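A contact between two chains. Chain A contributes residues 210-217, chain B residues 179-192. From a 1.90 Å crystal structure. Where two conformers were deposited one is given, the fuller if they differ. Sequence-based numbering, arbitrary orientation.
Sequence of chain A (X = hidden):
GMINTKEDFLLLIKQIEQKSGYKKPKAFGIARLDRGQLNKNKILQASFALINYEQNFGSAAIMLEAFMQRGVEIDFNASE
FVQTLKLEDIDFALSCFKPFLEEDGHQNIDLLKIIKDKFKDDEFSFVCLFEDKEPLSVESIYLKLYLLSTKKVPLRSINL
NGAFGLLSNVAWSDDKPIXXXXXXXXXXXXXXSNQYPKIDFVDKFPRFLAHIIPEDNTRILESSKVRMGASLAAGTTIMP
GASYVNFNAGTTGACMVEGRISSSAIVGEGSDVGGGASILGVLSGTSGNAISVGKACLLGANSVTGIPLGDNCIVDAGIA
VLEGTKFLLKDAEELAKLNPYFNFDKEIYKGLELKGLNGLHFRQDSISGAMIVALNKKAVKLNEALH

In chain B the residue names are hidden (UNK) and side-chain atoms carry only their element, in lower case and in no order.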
# COMPACT_ATOMS: atom_id res chain seq x y z
N ALA A 210 7.87 -50.68 0.12
CA ALA A 210 7.77 -52.00 0.72
C ALA A 210 6.96 -52.92 -0.23
O ALA A 210 6.95 -54.15 -0.05
CB ALA A 210 7.13 -51.95 2.15
N HIS A 211 6.31 -52.33 -1.23
CA HIS A 211 5.33 -53.07 -2.07
C HIS A 211 5.46 -52.93 -3.59
O HIS A 211 5.06 -53.85 -4.30
CB HIS A 211 3.90 -52.68 -1.66
CG HIS A 211 3.55 -53.06 -0.27
ND1 HIS A 211 3.06 -54.31 0.06
CD2 HIS A 211 3.67 -52.38 0.89
CE1 HIS A 211 2.91 -54.37 1.37
NE2 HIS A 211 3.30 -53.23 1.90
N ILE A 212 5.94 -51.79 -4.08
CA ILE A 212 5.88 -51.44 -5.49
C ILE A 212 7.28 -51.20 -6.00
O ILE A 212 8.10 -50.60 -5.32
CB ILE A 212 5.03 -50.14 -5.67
CG1 ILE A 212 3.67 -50.32 -4.94
CG2 ILE A 212 4.89 -49.70 -7.19
CD1 ILE A 212 2.67 -51.27 -5.58
N ILE A 213 7.53 -51.66 -7.22
CA ILE A 213 8.78 -51.48 -7.90
C ILE A 213 8.58 -50.38 -8.92
O ILE A 213 7.81 -50.57 -9.87
CB ILE A 213 9.24 -52.78 -8.60
CG1 ILE A 213 9.38 -53.92 -7.59
CG2 ILE A 213 10.60 -52.56 -9.38
CD1 ILE A 213 9.49 -55.36 -8.20
N PRO A 214 9.26 -49.24 -8.74
CA PRO A 214 9.10 -48.16 -9.72
C PRO A 214 9.55 -48.57 -11.13
O PRO A 214 10.31 -49.52 -11.27
CB PRO A 214 10.07 -47.09 -9.20
CG PRO A 214 10.15 -47.31 -7.76
CD PRO A 214 10.16 -48.81 -7.64
N GLU A 215 9.08 -47.82 -12.11
CA GLU A 215 9.56 -47.93 -13.50
C GLU A 215 11.01 -47.53 -13.51
O GLU A 215 11.53 -46.89 -12.56
CB GLU A 215 8.78 -46.98 -14.40
CG GLU A 215 7.30 -47.30 -14.52
CD GLU A 215 6.42 -46.59 -13.48
OE1 GLU A 215 6.94 -45.96 -12.52
OE2 GLU A 215 5.18 -46.69 -13.63
N ASP A 216 11.72 -47.89 -14.57
CA ASP A 216 13.15 -47.59 -14.61
C ASP A 216 13.50 -46.11 -14.61
O ASP A 216 14.64 -45.74 -14.25
CB ASP A 216 13.81 -48.19 -15.87
CG ASP A 216 13.98 -49.70 -15.82
OD1 ASP A 216 13.99 -50.32 -14.75
OD2 ASP A 216 14.13 -50.26 -16.92
N ASN A 217 12.56 -45.27 -15.04
CA ASN A 217 12.73 -43.81 -15.03
C ASN A 217 12.02 -43.07 -13.88
O ASN A 217 11.90 -41.83 -13.93
CB ASN A 217 12.33 -43.18 -16.36
CG ASN A 217 10.86 -43.44 -16.73
OD1 ASN A 217 10.24 -44.37 -16.26
ND2 ASN A 217 10.30 -42.57 -17.59
N UNK B 179 19.41 -54.00 -9.13
CA UNK B 179 18.74 -53.69 -10.39
C UNK B 179 17.25 -53.85 -10.25
O UNK B 179 16.79 -54.84 -9.70
o UNK B 179 21.56 -56.40 -13.02
c UNK B 179 20.70 -54.52 -11.80
c UNK B 179 21.07 -55.25 -13.10
o UNK B 179 20.83 -54.68 -14.19
c UNK B 179 19.23 -54.61 -11.51
N UNK B 180 16.49 -52.87 -10.73
CA UNK B 180 15.03 -52.92 -10.67
C UNK B 180 14.52 -54.17 -11.41
O UNK B 180 13.57 -54.81 -10.97
c UNK B 180 14.70 -50.36 -10.36
c UNK B 180 14.40 -51.62 -11.23
c UNK B 180 14.34 -49.08 -11.09
c UNK B 180 13.99 -50.45 -9.02
N UNK B 181 15.15 -54.54 -12.52
CA UNK B 181 14.69 -55.67 -13.31
C UNK B 181 14.88 -56.98 -12.54
O UNK B 181 14.12 -57.93 -12.71
c UNK B 181 15.38 -55.70 -14.67
c UNK B 181 13.21 -56.58 -15.79
o UNK B 181 12.56 -57.64 -15.70
c UNK B 181 14.76 -56.67 -15.68
o UNK B 181 12.62 -55.47 -15.98
N UNK B 182 15.87 -57.00 -11.66
CA UNK B 182 16.06 -58.15 -10.79
C UNK B 182 14.88 -58.30 -9.79
O UNK B 182 14.41 -59.41 -9.51
c UNK B 182 17.41 -58.05 -10.06
c UNK B 182 17.86 -61.20 -7.26
c UNK B 182 17.30 -60.00 -6.85
o UNK B 182 17.97 -62.21 -6.35
c UNK B 182 17.17 -58.99 -7.75
c UNK B 182 17.59 -59.15 -9.06
c UNK B 182 18.25 -61.40 -8.56
c UNK B 182 18.10 -60.39 -9.45
N UNK B 183 14.42 -57.19 -9.24
CA UNK B 183 13.30 -57.19 -8.34
C UNK B 183 12.04 -57.62 -9.07
O UNK B 183 11.22 -58.37 -8.54
c UNK B 183 14.14 -55.33 -6.67
c UNK B 183 14.22 -56.21 -5.40
c UNK B 183 13.12 -55.81 -7.68
c UNK B 183 13.82 -53.88 -6.27
N UNK B 184 11.85 -57.13 -10.29
CA UNK B 184 10.67 -57.50 -11.07
C UNK B 184 10.71 -59.00 -11.36
O UNK B 184 9.71 -59.69 -11.16
c UNK B 184 10.39 -54.45 -13.52
c UNK B 184 11.54 -52.28 -13.71
n UNK B 184 10.53 -53.02 -13.29
c UNK B 184 10.37 -55.21 -12.18
n UNK B 184 12.49 -52.80 -14.47
c UNK B 184 10.61 -56.71 -12.38
n UNK B 184 11.59 -51.02 -13.35
N UNK B 185 11.86 -59.48 -11.84
CA UNK B 185 12.02 -60.91 -12.19
C UNK B 185 11.81 -61.87 -11.00
O UNK B 185 11.38 -63.01 -11.17
c UNK B 185 13.39 -61.17 -12.83
N UNK B 186 12.11 -61.40 -9.80
CA UNK B 186 12.07 -62.21 -8.60
C UNK B 186 10.97 -61.85 -7.61
O UNK B 186 10.89 -62.43 -6.54
o UNK B 186 14.57 -64.02 -8.77
c UNK B 186 13.43 -62.13 -7.94
n UNK B 186 15.23 -62.06 -9.60
c UNK B 186 14.49 -62.81 -8.79
N UNK B 187 10.09 -60.93 -7.99
CA UNK B 187 9.10 -60.42 -7.07
C UNK B 187 8.19 -61.50 -6.49
O UNK B 187 7.90 -61.48 -5.30
c UNK B 187 7.30 -58.62 -6.73
o UNK B 187 5.40 -57.15 -6.67
c UNK B 187 8.25 -59.32 -7.73
c UNK B 187 6.30 -57.67 -7.39
o UNK B 187 6.39 -57.49 -8.62
N UNK B 188 7.65 -62.38 -7.33
CA UNK B 188 6.72 -63.41 -6.84
C UNK B 188 7.41 -64.31 -5.83
O UNK B 188 6.92 -64.51 -4.74
c UNK B 188 6.23 -64.29 -7.98
se UNK B 188 4.60 -64.83 -10.17
c UNK B 188 3.59 -63.55 -11.17
c UNK B 188 5.37 -63.58 -8.92
N UNK B 189 8.58 -64.80 -6.21
CA UNK B 189 9.36 -65.69 -5.38
C UNK B 189 9.71 -65.00 -4.07
O UNK B 189 9.52 -65.57 -3.00
n UNK B 189 14.56 -66.07 -4.34
c UNK B 189 10.60 -66.13 -6.16
n UNK B 189 15.46 -64.70 -5.95
c UNK B 189 12.82 -67.28 -6.24
c UNK B 189 11.61 -66.89 -5.37
n UNK B 189 13.78 -66.20 -6.52
c UNK B 189 14.60 -65.66 -5.61
N UNK B 190 10.22 -63.77 -4.13
CA UNK B 190 10.66 -63.07 -2.94
C UNK B 190 9.50 -62.69 -2.00
O UNK B 190 9.56 -62.88 -0.77
c UNK B 190 11.50 -61.84 -3.33
c UNK B 190 13.54 -60.78 -4.42
c UNK B 190 13.81 -62.78 -3.00
c UNK B 190 12.89 -62.07 -3.97
N UNK B 191 8.43 -62.14 -2.54
CA UNK B 191 7.31 -61.78 -1.68
C UNK B 191 6.61 -63.01 -1.08
O UNK B 191 6.20 -62.98 0.06
c UNK B 191 5.64 -58.74 -3.23
c UNK B 191 6.28 -60.94 -2.40
c UNK B 191 5.92 -57.26 -3.18
c UNK B 191 6.75 -59.55 -2.70
n UNK B 191 4.85 -56.53 -3.90
N UNK B 192 6.44 -64.07 -1.85
CA UNK B 192 5.67 -65.24 -1.35
C UNK B 192 6.48 -66.02 -0.34
O UNK B 192 5.92 -66.60 0.59
c UNK B 192 5.24 -66.15 -2.50
c UNK B 192 2.89 -62.91 -2.37
c UNK B 192 4.21 -65.52 -3.41
se UNK B 192 2.54 -64.85 -2.50
O HOH W 1 8.16 -51.94 -12.20
O HOH W 2 16.64 -52.42 -14.15

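Position 179 of chain B has three side-chain carbons, the third carrying two oxygens. It touches nothing on chain A and precedes the helix. Three carbons before the carboxylate oxygens make it Glu179(B), at the N-cap position.

Position 180 has four carbons, forked at the second. Its CB points toward chain A, and its carbons meet Ile213(A), Pro214(A) and Asp216(A). This is Leu180(B). Its CD2 lies 4.0 Å from CG2 of Ile213(A).

Position 181 again has three carbons ending in two oxygens, without direct contact to chain A. It is Glu181(B). Two conformers were deposited and one is given.

Position 182 has one carbon, then a six-carbon ring bearing one oxygen. It is out of reach of chain A. It is Tyr182(B).

Position 183 repeats the four carbons forked at the second. Its CB is 3.7 Å from CD1 of Ile213(A). This is Leu183(B).

Position 184 has three carbons, a nitrogen, then a carbon carrying two more nitrogens. The far end reaches the backbone of chain A and a carboxylate. Only arginine fits: Arg184(B). Its NH2 donates to O of Pro214(A) at 2.9 Å. NH2 and NH1 each donate to OD1 of Asp216(A), both at 2.9 Å, within a salt bridge. These acceptors sit at the edge of the guanidinium, where its N-H groups point. NH1 also bonds OE1 of Glu181(B) at 3.1 Å.

Position 185 has one carbon, directed away from chain A. It is Ala185(B).

Position 186 has two carbons, the second carrying one oxygen and one nitrogen. It is Asn186(B), and its ND2 donates to O of Tyr182(B) at 2.8 Å.

Position 187 has three carbons ending in two oxygens. One oxygen comes near the end of Ile213(A). This is Glu187(B), with OE1 3.8 Å from CD1 of Ile213(A).

Position 188 has two carbons, a selenium and one carbon, unbranched. It is selenomethionine, Met188(B), out of reach of chain A.

Position 189 has the same atoms as 184, but stays far from chain A. Arg189(B) instead binds OD1 of Asn186(B), through NH2 at 3.0 Å and NE at 3.2 Å.

Position 190 has four carbons, forked at the second: Leu190(B). It does not reach chain A.

Position 191 has four carbons in a row ending in a nitrogen. That end meets a backbone oxygen of chain A. It is Lys191(B). Its NZ donates to O of His211(A) at 2.7 Å and to OE2 of Glu187(B) at 2.9 Å.

Position 192 is a second unbranched selenium chain, Met192(B), without contact.

The contact is an apolar patch with polar anchors. Ile213(A) packs against Leu180(B), Leu183(B) and Arg184(B). Lys191(B) holds the carbonyl of His211(A), while Arg184(B) grips Pro214(A) and Asp216(A). Water 1 links the two chains, donating to O of Ile213(A) at 2.7 Å and accepting from NE of Arg184(B) at 2.8 Å.

Chain B 179-192: ELEYLRANEMRLKM
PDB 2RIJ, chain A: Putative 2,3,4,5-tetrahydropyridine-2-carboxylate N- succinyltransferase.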